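Peptidoglycan DD-endopeptidase ShyB (Vibrio cholerae, PDB 2GU1) hydrolyses the peptide cross-links between adjacent peptidoglycan strands as a zinc-dependent DD-endopeptidase, probably allowing new glycan to be inserted as the cell wall expands. Local coordinates at residues 38-43 and 277-282; 201-206 and 324-329; 212-217 and 236-241; 230-235 and 311-316. One frame throughout, in Å; residues are numbered along the deposited sequence.

Contact 1: residues 38-43 and 277-282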
loop_
_atom_site.group_PDB
_atom_site.type_symbol
_atom_site.label_atom_id
_atom_site.label_comp_id
_atom_site.label_asym_id
_atom_site.label_seq_id
_atom_site.Cartn_x
_atom_site.Cartn_y
_atom_site.Cartn_z
ATOM N N VAL A 38 -14.469 7.687 9.129
ATOM C CA VAL A 38 -13.212 7.736 9.850
ATOM C C VAL A 38 -12.110 7.069 9.021
ATOM O O VAL A 38 -10.937 7.424 9.152
ATOM C CB VAL A 38 -13.330 7.068 11.252
ATOM C CG1 VAL A 38 -13.646 5.593 11.106
ATOM C CG2 VAL A 38 -12.039 7.281 12.045
ATOM N N ASP A 39 -12.481 6.134 8.144
ATOM C CA ASP A 39 -11.475 5.458 7.318
ATOM C C ASP A 39 -10.947 6.290 6.146
ATOM O O ASP A 39 -10.046 5.856 5.425
ATOM C CB ASP A 39 -12.001 4.120 6.787
ATOM C CG ASP A 39 -10.877 3.113 6.557
ATOM O OD1 ASP A 39 -9.966 3.043 7.416
ATOM O OD2 ASP A 39 -10.901 2.392 5.536
ATOM N N LEU A 40 -11.508 7.478 5.952
ATOM C CA LEU A 40 -11.048 8.363 4.884
ATOM C C LEU A 40 -9.551 8.611 5.031
ATOM O O LEU A 40 -8.813 8.606 4.054
ATOM C CB LEU A 40 -11.786 9.706 4.951
ATOM C CG LEU A 40 -11.175 10.909 4.209
ATOM C CD1 LEU A 40 -11.066 10.610 2.730
ATOM C CD2 LEU A 40 -12.050 12.141 4.447
ATOM N N ASP A 41 -9.108 8.812 6.265
ATOM C CA ASP A 41 -7.705 9.098 6.540
ATOM C C ASP A 41 -6.768 7.902 6.640
ATOM O O ASP A 41 -5.575 8.069 6.902
ATOM C CB ASP A 41 -7.616 9.920 7.818
ATOM C CG ASP A 41 -8.342 11.236 7.694
ATOM O OD1 ASP A 41 -7.973 12.015 6.790
ATOM O OD2 ASP A 41 -9.284 11.488 8.472
ATOM N N HIS A 42 -7.289 6.703 6.404
ATOM C CA HIS A 42 -6.466 5.507 6.514
ATOM C C HIS A 42 -6.654 4.559 5.342
ATOM O O HIS A 42 -5.694 3.929 4.885
ATOM C CB HIS A 42 -6.809 4.809 7.827
ATOM C CG HIS A 42 -6.785 5.729 9.004
ATOM N ND1 HIS A 42 -5.613 6.158 9.591
ATOM C CD2 HIS A 42 -7.787 6.368 9.656
ATOM C CE1 HIS A 42 -5.892 7.019 10.551
ATOM N NE2 HIS A 42 -7.205 7.163 10.612
ATOM N N LEU A 43 -7.898 4.475 4.869
ATOM C CA LEU A 43 -8.296 3.622 3.749
ATOM C C LEU A 43 -7.782 2.191 3.909
ATOM O O LEU A 43 -7.214 1.611 2.982
ATOM C CB LEU A 43 -7.813 4.224 2.420
ATOM C CG LEU A 43 -8.366 5.616 2.067
ATOM C CD1 LEU A 43 -7.672 6.139 0.833
ATOM C CD2 LEU A 43 -9.875 5.546 1.839
ATOM N N ARG A 277 -0.893 7.414 -3.189
ATOM C CA ARG A 277 -2.349 7.492 -3.300
ATOM C C ARG A 277 -2.757 8.874 -3.785
ATOM O O ARG A 277 -2.121 9.876 -3.423
ATOM C CB ARG A 277 -3.015 7.268 -1.943
ATOM C CG ARG A 277 -2.787 5.917 -1.333
ATOM C CD ARG A 277 -3.465 5.906 0.020
ATOM N NE ARG A 277 -3.549 4.572 0.585
ATOM C CZ ARG A 277 -3.813 4.334 1.861
ATOM N NH1 ARG A 277 -4.010 5.350 2.692
ATOM N NH2 ARG A 277 -3.895 3.084 2.303
ATOM N N TYR A 278 -3.833 8.924 -4.569
ATOM C CA TYR A 278 -4.339 10.179 -5.129
ATOM C C TYR A 278 -5.858 10.197 -4.875
ATOM O O TYR A 278 -6.594 9.391 -5.439
ATOM C CB TYR A 278 -4.041 10.216 -6.639
ATOM C CG TYR A 278 -2.596 9.892 -7.002
ATOM C CD1 TYR A 278 -1.682 10.905 -7.304
ATOM C CD2 TYR A 278 -2.135 8.576 -6.995
ATOM C CE1 TYR A 278 -0.346 10.610 -7.578
ATOM C CE2 TYR A 278 -0.801 8.271 -7.266
ATOM C CZ TYR A 278 0.089 9.290 -7.551
ATOM O OH TYR A 278 1.419 8.986 -7.755
ATOM N N LEU A 279 -6.324 11.122 -4.037
ATOM C CA LEU A 279 -7.742 11.197 -3.688
ATOM C C LEU A 279 -8.532 12.395 -4.201
ATOM O O LEU A 279 -7.965 13.398 -4.647
ATOM C CB LEU A 279 -7.906 11.144 -2.170
ATOM C CG LEU A 279 -7.642 9.843 -1.417
ATOM C CD1 LEU A 279 -6.241 9.333 -1.693
ATOM C CD2 LEU A 279 -7.848 10.106 0.087
ATOM N N HIS A 280 -9.855 12.258 -4.117
ATOM C CA HIS A 280 -10.810 13.283 -4.527
ATOM C C HIS A 280 -10.760 13.626 -6.012
ATOM O O HIS A 280 -11.224 14.686 -6.430
ATOM C CB HIS A 280 -10.585 14.546 -3.694
ATOM C CG HIS A 280 -10.575 14.295 -2.218
ATOM N ND1 HIS A 280 -11.659 13.774 -1.543
ATOM C CD2 HIS A 280 -9.610 14.483 -1.286
ATOM C CE1 HIS A 280 -11.364 13.652 -0.261
ATOM N NE2 HIS A 280 -10.126 14.076 -0.078
ATOM N N LEU A 281 -10.218 12.719 -6.807
ATOM C CA LEU A 281 -10.100 12.941 -8.238
ATOM C C LEU A 281 -11.439 13.164 -8.942
ATOM O O LEU A 281 -12.454 12.554 -8.595
ATOM C CB LEU A 281 -9.376 11.751 -8.873
ATOM C CG LEU A 281 -7.983 11.421 -8.317
ATOM C CD1 LEU A 281 -7.501 10.108 -8.896
ATOM C CD2 LEU A 281 -7.002 12.555 -8.664
ATOM N N ASP A 282 -11.444 14.048 -9.932
ATOM C CA ASP A 282 -12.661 14.305 -10.687
ATOM C C ASP A 282 -12.812 13.178 -11.709
ATOM O O ASP A 282 -13.920 12.735 -12.007
ATOM C CB ASP A 282 -12.580 15.637 -11.440
ATOM C CG ASP A 282 -13.856 15.939 -12.203
ATOM O OD1 ASP A 282 -14.899 16.121 -11.551
ATOM O OD2 ASP A 282 -13.830 15.974 -13.451
#

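Contact 2: residues 201-206 and 324-329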
loop_
_atom_site.group_PDB
_atom_site.type_symbol
_atom_site.label_atom_id
_atom_site.label_comp_id
_atom_site.label_asym_id
_atom_site.label_seq_id
_atom_site.Cartn_x
_atom_site.Cartn_y
_atom_site.Cartn_z
ATOM N N PHE A 201 11.972 9.092 -7.708
ATOM C CA PHE A 201 10.631 9.642 -7.843
ATOM C C PHE A 201 10.661 11.146 -8.053
ATOM O O PHE A 201 11.656 11.813 -7.755
ATOM C CB PHE A 201 9.825 9.393 -6.565
ATOM C CG PHE A 201 9.733 7.947 -6.157
ATOM C CD1 PHE A 201 9.850 7.589 -4.815
ATOM C CD2 PHE A 201 9.463 6.959 -7.090
ATOM C CE1 PHE A 201 9.695 6.264 -4.409
ATOM C CE2 PHE A 201 9.306 5.629 -6.698
ATOM C CZ PHE A 201 9.418 5.280 -5.359
ATOM N N ASN A 202 9.560 11.673 -8.572
ATOM C CA ASN A 202 9.429 13.110 -8.715
ATOM C C ASN A 202 8.840 13.519 -7.366
ATOM O O ASN A 202 8.130 12.740 -6.734
ATOM C CB ASN A 202 8.454 13.475 -9.835
ATOM C CG ASN A 202 9.043 13.252 -11.212
ATOM O OD1 ASN A 202 10.246 13.402 -11.409
ATOM N ND2 ASN A 202 8.196 12.912 -12.177
ATOM N N ARG A 203 9.139 14.724 -6.914
ATOM C CA ARG A 203 8.610 15.187 -5.638
ATOM C C ARG A 203 7.113 15.533 -5.702
ATOM O O ARG A 203 6.361 15.229 -4.775
ATOM C CB ARG A 203 9.390 16.418 -5.179
ATOM C CG ARG A 203 8.817 17.076 -3.934
ATOM C CD ARG A 203 9.055 16.219 -2.722
ATOM N NE ARG A 203 10.464 16.237 -2.339
ATOM C CZ ARG A 203 10.993 15.484 -1.379
ATOM N NH1 ARG A 203 10.229 14.636 -0.688
ATOM N NH2 ARG A 203 12.293 15.578 -1.110
ATOM N N TYR A 204 6.692 16.150 -6.806
ATOM C CA TYR A 204 5.308 16.600 -6.993
ATOM C C TYR A 204 4.448 15.826 -7.989
ATOM O O TYR A 204 4.927 15.413 -9.040
ATOM C CB TYR A 204 5.312 18.074 -7.423
ATOM C CG TYR A 204 5.979 18.995 -6.425
ATOM C CD1 TYR A 204 5.328 19.375 -5.256
ATOM C CD2 TYR A 204 7.280 19.452 -6.634
ATOM C CE1 TYR A 204 5.956 20.190 -4.309
ATOM C CE2 TYR A 204 7.915 20.262 -5.703
ATOM C CZ TYR A 204 7.250 20.628 -4.543
ATOM O OH TYR A 204 7.886 21.428 -3.617
ATOM N N PRO A 205 3.155 15.626 -7.659
ATOM C CA PRO A 205 2.194 14.914 -8.509
ATOM C C PRO A 205 1.435 15.874 -9.434
ATOM O O PRO A 205 0.517 15.460 -10.144
ATOM C CB PRO A 205 1.261 14.258 -7.499
ATOM C CG PRO A 205 1.166 15.324 -6.434
ATOM C CD PRO A 205 2.617 15.790 -6.291
ATOM N N VAL A 206 1.804 17.154 -9.409
ATOM C CA VAL A 206 1.143 18.151 -10.247
ATOM C C VAL A 206 2.157 19.155 -10.813
ATOM O O VAL A 206 3.308 19.229 -10.357
ATOM C CB VAL A 206 0.061 18.945 -9.458
ATOM C CG1 VAL A 206 -1.080 18.015 -9.016
ATOM C CG2 VAL A 206 0.691 19.618 -8.255
ATOM N N ASP A 324 5.438 11.823 5.302
ATOM C CA ASP A 324 5.350 13.156 4.713
ATOM C C ASP A 324 5.934 13.106 3.300
ATOM O O ASP A 324 7.128 12.865 3.129
ATOM C CB ASP A 324 6.137 14.156 5.567
ATOM C CG ASP A 324 5.821 15.595 5.221
ATOM O OD1 ASP A 324 5.556 15.884 4.033
ATOM O OD2 ASP A 324 5.843 16.443 6.141
ATOM N N ALA A 325 5.090 13.330 2.295
ATOM C CA ALA A 325 5.526 13.296 0.900
ATOM C C ALA A 325 6.582 14.355 0.595
ATOM O O ALA A 325 7.359 14.209 -0.342
ATOM C CB ALA A 325 4.332 13.490 -0.022
ATOM N N MET A 326 6.609 15.422 1.385
ATOM C CA MET A 326 7.575 16.489 1.162
ATOM C C MET A 326 8.876 16.346 1.962
ATOM O O MET A 326 9.714 17.245 1.932
ATOM C CB MET A 326 6.930 17.837 1.483
ATOM C CG MET A 326 5.657 18.122 0.708
ATOM S SD MET A 326 5.912 18.260 -1.076
ATOM C CE MET A 326 5.559 16.591 -1.627
ATOM N N LYS A 327 9.060 15.223 2.656
ATOM C CA LYS A 327 10.264 15.034 3.470
ATOM C C LYS A 327 11.578 14.874 2.695
ATOM O O LYS A 327 11.616 14.320 1.596
ATOM C CB LYS A 327 10.085 13.856 4.432
ATOM C CG LYS A 327 10.232 12.481 3.822
ATOM C CD LYS A 327 10.138 11.434 4.919
ATOM C CE LYS A 327 10.422 10.041 4.397
ATOM N NZ LYS A 327 10.491 9.051 5.509
ATOM N N ALA A 328 12.657 15.359 3.305
ATOM C CA ALA A 328 13.995 15.331 2.717
ATOM C C ALA A 328 14.477 13.985 2.181
ATOM O O ALA A 328 14.625 13.815 0.969
ATOM C CB ALA A 328 15.009 15.879 3.724
ATOM N N ASP A 329 14.734 13.037 3.077
ATOM C CA ASP A 329 15.227 11.725 2.666
ATOM C C ASP A 329 14.155 10.832 2.058
ATOM O O ASP A 329 13.246 10.368 2.747
ATOM C CB ASP A 329 15.868 10.991 3.848
ATOM C CG ASP A 329 14.843 10.503 4.856
ATOM O OD1 ASP A 329 14.145 11.347 5.458
ATOM O OD2 ASP A 329 14.731 9.273 5.039
HETATM O O HOH W 1 6.547 13.262 -3.048
#

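Contact 3: residues 212-217 and 236-241. With ZN (zinc ion), chain B.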
loop_
_atom_site.group_PDB
_atom_site.type_symbol
_atom_site.label_atom_id
_atom_site.label_comp_id
_atom_site.label_asym_id
_atom_site.label_seq_id
_atom_site.Cartn_x
_atom_site.Cartn_y
_atom_site.Cartn_z
ATOM N N GLN A 212 1.134 24.680 -4.759
ATOM C CA GLN A 212 0.892 25.332 -3.474
ATOM C C GLN A 212 0.253 24.315 -2.527
ATOM O O GLN A 212 -0.778 23.715 -2.849
ATOM C CB GLN A 212 -0.054 26.530 -3.626
ATOM C CG GLN A 212 -0.481 27.123 -2.286
ATOM C CD GLN A 212 -1.493 28.250 -2.414
ATOM O OE1 GLN A 212 -1.987 28.769 -1.410
ATOM N NE2 GLN A 212 -1.806 28.636 -3.647
ATOM N N ILE A 213 0.872 24.115 -1.368
ATOM C CA ILE A 213 0.350 23.179 -0.377
ATOM C C ILE A 213 -0.592 23.924 0.571
ATOM O O ILE A 213 -0.182 24.854 1.265
ATOM C CB ILE A 213 1.503 22.537 0.429
ATOM C CG1 ILE A 213 2.406 21.735 -0.513
ATOM C CG2 ILE A 213 0.947 21.635 1.516
ATOM C CD1 ILE A 213 3.658 21.182 0.153
ATOM N N THR A 214 -1.858 23.518 0.591
ATOM C CA THR A 214 -2.852 24.157 1.448
ATOM C C THR A 214 -2.968 23.472 2.809
ATOM O O THR A 214 -3.593 24.001 3.727
ATOM C CB THR A 214 -4.242 24.171 0.768
ATOM O OG1 THR A 214 -4.646 22.831 0.460
ATOM C CG2 THR A 214 -4.192 24.987 -0.520
ATOM N N SER A 215 -2.360 22.295 2.927
ATOM C CA SER A 215 -2.375 21.523 4.165
ATOM C C SER A 215 -1.391 20.366 4.033
ATOM O O SER A 215 -1.582 19.478 3.205
ATOM C CB SER A 215 -3.779 20.978 4.431
ATOM O OG SER A 215 -3.785 20.161 5.587
ATOM N N GLY A 216 -0.341 20.377 4.850
ATOM C CA GLY A 216 0.666 19.333 4.779
ATOM C C GLY A 216 0.423 18.130 5.667
ATOM O O GLY A 216 -0.579 18.057 6.376
ATOM N N PHE A 217 1.359 17.188 5.620
ATOM C CA PHE A 217 1.310 15.955 6.404
ATOM C C PHE A 217 1.383 16.288 7.893
ATOM O O PHE A 217 2.223 17.084 8.305
ATOM C CB PHE A 217 2.507 15.072 6.027
ATOM C CG PHE A 217 2.534 13.730 6.713
ATOM C CD1 PHE A 217 1.773 12.668 6.225
ATOM C CD2 PHE A 217 3.358 13.511 7.818
ATOM C CE1 PHE A 217 1.840 11.400 6.821
ATOM C CE2 PHE A 217 3.431 12.252 8.420
ATOM C CZ PHE A 217 2.669 11.195 7.922
ATOM N N ASP A 236 -1.957 18.283 0.730
ATOM C CA ASP A 236 -2.988 18.865 -0.131
ATOM C C ASP A 236 -2.421 19.944 -1.044
ATOM O O ASP A 236 -1.792 20.890 -0.563
ATOM C CB ASP A 236 -4.111 19.466 0.717
ATOM C CG ASP A 236 -4.848 18.420 1.512
ATOM O OD1 ASP A 236 -4.611 17.220 1.253
ATOM O OD2 ASP A 236 -5.668 18.793 2.374
ATOM N N PHE A 237 -2.637 19.790 -2.353
ATOM C CA PHE A 237 -2.173 20.754 -3.358
ATOM C C PHE A 237 -3.366 21.550 -3.883
ATOM O O PHE A 237 -4.468 21.007 -4.059
ATOM C CB PHE A 237 -1.470 20.032 -4.519
ATOM C CG PHE A 237 -0.157 19.409 -4.138
ATOM C CD1 PHE A 237 0.939 20.204 -3.813
ATOM C CD2 PHE A 237 -0.022 18.024 -4.074
ATOM C CE1 PHE A 237 2.151 19.630 -3.427
ATOM C CE2 PHE A 237 1.181 17.436 -3.692
ATOM C CZ PHE A 237 2.273 18.239 -3.366
ATOM N N ALA A 238 -3.146 22.843 -4.120
ATOM C CA ALA A 238 -4.195 23.740 -4.586
ATOM C C ALA A 238 -4.488 23.583 -6.071
ATOM O O ALA A 238 -4.105 24.427 -6.885
ATOM C CB ALA A 238 -3.808 25.184 -4.284
ATOM N N THR A 239 -5.175 22.505 -6.420
ATOM C CA THR A 239 -5.515 22.236 -7.813
ATOM C C THR A 239 -6.954 22.568 -8.159
ATOM O O THR A 239 -7.865 22.348 -7.363
ATOM C CB THR A 239 -5.337 20.749 -8.163
ATOM O OG1 THR A 239 -6.041 19.953 -7.199
ATOM C CG2 THR A 239 -3.881 20.368 -8.177
ATOM N N PRO A 240 -7.176 23.124 -9.357
ATOM C CA PRO A 240 -8.540 23.447 -9.772
ATOM C C PRO A 240 -9.109 22.091 -10.191
ATOM O O PRO A 240 -8.343 21.183 -10.505
ATOM C CB PRO A 240 -8.335 24.338 -10.997
ATOM C CG PRO A 240 -6.954 24.905 -10.809
ATOM C CD PRO A 240 -6.193 23.725 -10.273
ATOM N N ILE A 241 -10.427 21.935 -10.176
ATOM C CA ILE A 241 -11.010 20.681 -10.618
ATOM C C ILE A 241 -10.592 20.574 -12.085
ATOM O O ILE A 241 -10.696 21.557 -12.825
ATOM C CB ILE A 241 -12.554 20.728 -10.542
ATOM C CG1 ILE A 241 -12.990 20.918 -9.089
ATOM C CG2 ILE A 241 -13.146 19.458 -11.130
ATOM C CD1 ILE A 241 -14.502 21.070 -8.887
HETATM ZN ZN ZN B . -5.614 16.056 2.583
HETATM O O HOH W 2 -6.724 21.523 2.003
#

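Contact 4: residues 230-235 and 311-316. With ZN (zinc ion), chain B.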
loop_
_atom_site.group_PDB
_atom_site.type_symbol
_atom_site.label_atom_id
_atom_site.label_comp_id
_atom_site.label_asym_id
_atom_site.label_seq_id
_atom_site.Cartn_x
_atom_site.Cartn_y
_atom_site.Cartn_z
ATOM N N VAL A 230 -6.870 13.330 14.753
ATOM C CA VAL A 230 -7.359 12.816 13.479
ATOM C C VAL A 230 -6.254 13.223 12.505
ATOM O O VAL A 230 -6.244 14.337 11.983
ATOM C CB VAL A 230 -8.696 13.478 13.092
ATOM C CG1 VAL A 230 -9.209 12.904 11.781
ATOM C CG2 VAL A 230 -9.715 13.257 14.206
ATOM N N PRO A 231 -5.303 12.312 12.259
ATOM C CA PRO A 231 -4.169 12.557 11.366
ATOM C C PRO A 231 -4.479 12.901 9.918
ATOM O O PRO A 231 -5.421 12.376 9.317
ATOM C CB PRO A 231 -3.363 11.268 11.478
ATOM C CG PRO A 231 -4.443 10.231 11.631
ATOM C CD PRO A 231 -5.369 10.886 12.641
ATOM N N HIS A 232 -3.686 13.820 9.378
ATOM C CA HIS A 232 -3.803 14.179 7.976
ATOM C C HIS A 232 -2.599 13.433 7.424
ATOM O O HIS A 232 -1.459 13.874 7.571
ATOM C CB HIS A 232 -3.635 15.675 7.749
ATOM C CG HIS A 232 -3.859 16.081 6.324
ATOM N ND1 HIS A 232 -2.949 16.829 5.609
ATOM C CD2 HIS A 232 -4.893 15.838 5.482
ATOM C CE1 HIS A 232 -3.413 17.031 4.388
ATOM N NE2 HIS A 232 -4.590 16.440 4.285
ATOM N N ASN A 233 -2.861 12.289 6.812
ATOM C CA ASN A 233 -1.809 11.437 6.281
ATOM C C ASN A 233 -1.354 11.720 4.851
ATOM O O ASN A 233 -0.834 10.830 4.175
ATOM C CB ASN A 233 -2.257 9.978 6.417
ATOM C CG ASN A 233 -2.261 9.509 7.861
ATOM O OD1 ASN A 233 -3.143 8.764 8.288
ATOM N ND2 ASN A 233 -1.260 9.940 8.621
ATOM N N GLY A 234 -1.540 12.951 4.390
ATOM C CA GLY A 234 -1.124 13.282 3.040
ATOM C C GLY A 234 -0.857 14.767 2.880
ATOM O O GLY A 234 -0.895 15.518 3.853
ATOM N N THR A 235 -0.583 15.190 1.653
ATOM C CA THR A 235 -0.317 16.596 1.378
ATOM C C THR A 235 -1.391 17.118 0.426
ATOM O O THR A 235 -1.709 16.467 -0.572
ATOM C CB THR A 235 1.072 16.772 0.722
ATOM O OG1 THR A 235 2.077 16.192 1.556
ATOM C CG2 THR A 235 1.385 18.231 0.517
ATOM N N HIS A 311 -9.312 20.012 -4.186
ATOM C CA HIS A 311 -7.883 19.896 -3.963
ATOM C C HIS A 311 -7.464 18.449 -4.158
ATOM O O HIS A 311 -8.289 17.537 -4.110
ATOM C CB HIS A 311 -7.509 20.308 -2.533
ATOM C CG HIS A 311 -7.998 19.357 -1.481
ATOM N ND1 HIS A 311 -9.324 19.271 -1.114
ATOM C CD2 HIS A 311 -7.335 18.458 -0.714
ATOM C CE1 HIS A 311 -9.457 18.364 -0.160
ATOM N NE2 HIS A 311 -8.265 17.856 0.102
ATOM N N LEU A 312 -6.177 18.249 -4.381
ATOM C CA LEU A 312 -5.648 16.912 -4.522
ATOM C C LEU A 312 -5.036 16.554 -3.174
ATOM O O LEU A 312 -4.290 17.345 -2.583
ATOM C CB LEU A 312 -4.561 16.853 -5.593
ATOM C CG LEU A 312 -3.821 15.516 -5.694
ATOM C CD1 LEU A 312 -4.714 14.476 -6.363
ATOM C CD2 LEU A 312 -2.541 15.696 -6.497
ATOM N N HIS A 313 -5.388 15.377 -2.672
ATOM C CA HIS A 313 -4.824 14.891 -1.424
ATOM C C HIS A 313 -3.863 13.804 -1.905
ATOM O O HIS A 313 -4.303 12.793 -2.456
ATOM C CB HIS A 313 -5.918 14.286 -0.541
ATOM C CG HIS A 313 -5.395 13.565 0.660
ATOM N ND1 HIS A 313 -5.305 14.152 1.904
ATOM C CD2 HIS A 313 -4.912 12.306 0.803
ATOM C CE1 HIS A 313 -4.792 13.286 2.762
ATOM N NE2 HIS A 313 -4.545 12.158 2.119
ATOM N N PHE A 314 -2.563 14.030 -1.717
ATOM C CA PHE A 314 -1.521 13.102 -2.166
ATOM C C PHE A 314 -0.862 12.380 -0.994
ATOM O O PHE A 314 -0.570 12.988 0.045
ATOM C CB PHE A 314 -0.467 13.887 -2.975
ATOM C CG PHE A 314 0.710 13.064 -3.434
ATOM C CD1 PHE A 314 0.543 11.991 -4.301
ATOM C CD2 PHE A 314 1.999 13.378 -3.001
ATOM C CE1 PHE A 314 1.649 11.239 -4.736
ATOM C CE2 PHE A 314 3.098 12.641 -3.420
ATOM C CZ PHE A 314 2.928 11.563 -4.292
ATOM N N GLU A 315 -0.628 11.081 -1.156
ATOM C CA GLU A 315 0.002 10.303 -0.095
ATOM C C GLU A 315 1.136 9.429 -0.598
ATOM O O GLU A 315 1.101 8.935 -1.725
ATOM C CB GLU A 315 -1.035 9.404 0.597
ATOM C CG GLU A 315 -1.930 10.125 1.598
ATOM C CD GLU A 315 -2.936 9.198 2.277
ATOM O OE1 GLU A 315 -2.670 7.983 2.382
ATOM O OE2 GLU A 315 -3.992 9.693 2.717
ATOM N N VAL A 316 2.157 9.267 0.239
ATOM C CA VAL A 316 3.271 8.389 -0.076
ATOM C C VAL A 316 3.283 7.391 1.072
ATOM O O VAL A 316 3.261 7.786 2.241
ATOM C CB VAL A 316 4.634 9.118 -0.102
ATOM C CG1 VAL A 316 5.764 8.103 -0.324
ATOM C CG2 VAL A 316 4.647 10.154 -1.224
HETATM ZN ZN ZN B . -5.614 16.056 2.583
HETATM O O HOH W 3 1.607 10.964 2.707
#

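Contact 1: residues 38-43 and 277-282
A buried interdomain contact sets Leu40, His42 and Leu43, in the loop that follows helix 29-38 of the LysM-like domain, against Arg277, Leu279 and His280 on strand 274-281 of the M23 peptidase domain. In the antiparallel sheet of that domain the strand lies next to strand 312-318, which carries a zinc ligand. The polar half of the contact is one guanidinium meeting one carbonyl. Arg277 is extended from CG to NE, and its NH1 donates to His42 O over 3.1 Å through a bent bond, 138° at the hydrogen. The donor stands above the carbonyl plane, and NH2 adds a weak second bond to the same oxygen. Because NH1 also forms a salt bridge with Glu315, this arginine ties the N-terminal domain to strand 312-318. Leu43 CB rests over one guanidinium face, displaced toward the rim, 4.0 Å from Arg277 CZ, while the two side chains slide past each other in opposite directions. The apolar half converges on one methyl of the peptidase domain. Leu43 reaches Leu279 tip to tip, CD1 to CD2 at 4.0 Å, and Leu40 crosses obliquely to the same methyl, its CD1 4.2 Å from Leu279 CD2. In Leu40, chi1 of 162° sets CG anti to the backbone N, and chi2 of 60° places CD1 against Leu279. His280 is held by a hydrogen bond from ND1 to Thr304 O, and its side chain comes within about 6 Å of the zinc ion, so the N-terminal domain packs beside the active site. Leu40 CD1 approaches the imidazole obliquely, 4.3 Å from His280 CE1.

Contact 2: residues 201-206 and 324-329
A single nitrogen of Arg203 is gripped by two main-chain carbonyls of one tight turn, Ala325 O and Lys327 O, so that an arginine is anchored here by peptide oxygens. The turn is type I, from Asp324 to Lys327, and is reinforced by an Asx turn in which Met326 N donates to Asp324 OD1. It follows strand 321-323, which pairs with strand 312-318 in the M23 peptidase sheet, and it meets the loop that leads from strand 189-191 toward strand 213-215. Arg203 NH1 lies 2.9 Å from Ala325 O, almost in the guanidinium plane and with a fairly straight bond of 152°. Its second bond, 2.7 Å from NH1 to Lys327 O, is more bent and tilted out of that plane, and NH2 adds a weak bond to Lys327 O. The arginine starts with CG anti to the backbone N (chi1 173°); the bend at chi2 swings CD against the Met326 methyl, and the bend at chi3 turns NE, and with it the guanidinium, toward the turn. Arg203 CD is 3.7 Å from Met326 CE, while Met326 O lies over one guanidinium face. The Met326 and Tyr204 side chains cross at about a right angle in a Met-aromatic contact; SD is 3.8 Å from Tyr204 CE1, oblique to the ring (50° off its normal). Met326 also touches Phe237 of strand 235-237. A water fastens the two loops once more, donating to Arg203 O at 2.6 Å and to Ala325 O at 3.0 Å, so Ala325 O accepts from both the water and Arg203 NH1.

Contact 3: residues 212-217 and 236-241
Strands 213-215 and 235-237 run antiparallel, with Ile213 and Phe237 forming a non-hydrogen-bonded pair flanked by main-chain bonds from Ala238 N to Gln212 O and from Thr214 N to Asp236 O, and beyond the corner at Thr214 a nearly straight bond (165°) runs from Asp236 N to Ser215 O over 2.8 Å. On the face of Ile213 and Phe237 the two side chains lie side by side and point the same way, Ile213 CG1 coming 3.6 Å from Phe237 CE1 at an oblique approach to the ring. Near the exposed end, Ala238 CB touches Thr214 CG2 as well as CB and NE2 of Gln212. Asp236 turns to the other face, toward the metal. It is the aspartate of the HxxxD motif of M23 peptidases, whose histidine is His232, and it binds the catalytic zinc through OD1 at 2.0 Å; OD2 stands farther off, at 2.7 Å from the ion. His232 and His313 supply the other two protein ligands. Thr214 crosses Asp236 at about a right angle. Its OG1 sits between the backbone N and the carbonyl carbon (chi1 58°), which lays that oxygen 3.4 Å from Asp236 CB. From there OG1 is hydrogen-bonded to a water that donates to Asp236 OD2 over 3.0 Å, giving the outer carboxylate oxygen a water-mediated second shell. Ser215 closes on the same oxygen by packing, with CB 3.5 Å from Asp236 OD2.

Contact 4: residues 230-235 and 311-316
His232 and His313 bring the two segments together at the catalytic zinc ion, and the close packing spreads from there into the sheet. His232 NE2 and His313 ND1 each bind the metal at 2.0 Å, with the ring planes 78° apart and the imidazoles sliding past each other in opposite directions. Asp236 is the third protein ligand. Beside them Thr235 and Phe314 form an antiparallel hydrogen-bonded pair: Thr235 N to Phe314 O is 2.7 Å, and Phe314 N to Thr235 O is 2.8 Å and almost straight (174°). Gly234 passes close by, its CA 3.1 Å from Phe314 O. At Asn233 and Val316, by contrast, the segments no longer bond directly; a water bridges them, donating to Asn233 O at 2.9 Å and accepting from Val316 N. His313 belongs to the HxH motif of M23 peptidases. Its NE2 donates over 2.6 Å to the anti lone pair of Glu315 OE2, close to the ring plane, while Glu315 OE1 holds Arg277 and His232 ND1 is tied to Gly216 O. Both ligand rings are thus fixed in rotation by a second shell, and the carboxylate probably polarises His313, which would strengthen ND1 as a zinc donor.

Overall arrangement
Contacts 3 and 4 share the zinc ion and have centres about 9 Å apart; Asp236 comes from one, His232 and His313 from the other, and strand 235-237 pairs with 312-318 through Phe237 N and Leu312 O at 3.0 Å. Contact 1 adjoins from the far side of strand 312-318, its centre about 8 Å from that of contact 4, linked by Leu279 N to His313 O at 3.1 Å. Contact 2 lies farther out: the side chain of Ala325 is about 11 Å from zinc. It packs on the sheet through Ala325 CB against Val316 CG2 (3.6 Å) and Pro205 CD against Phe237 CE2 (3.4 Å), and its two segments enclose contacts 3 and 4 along the chain.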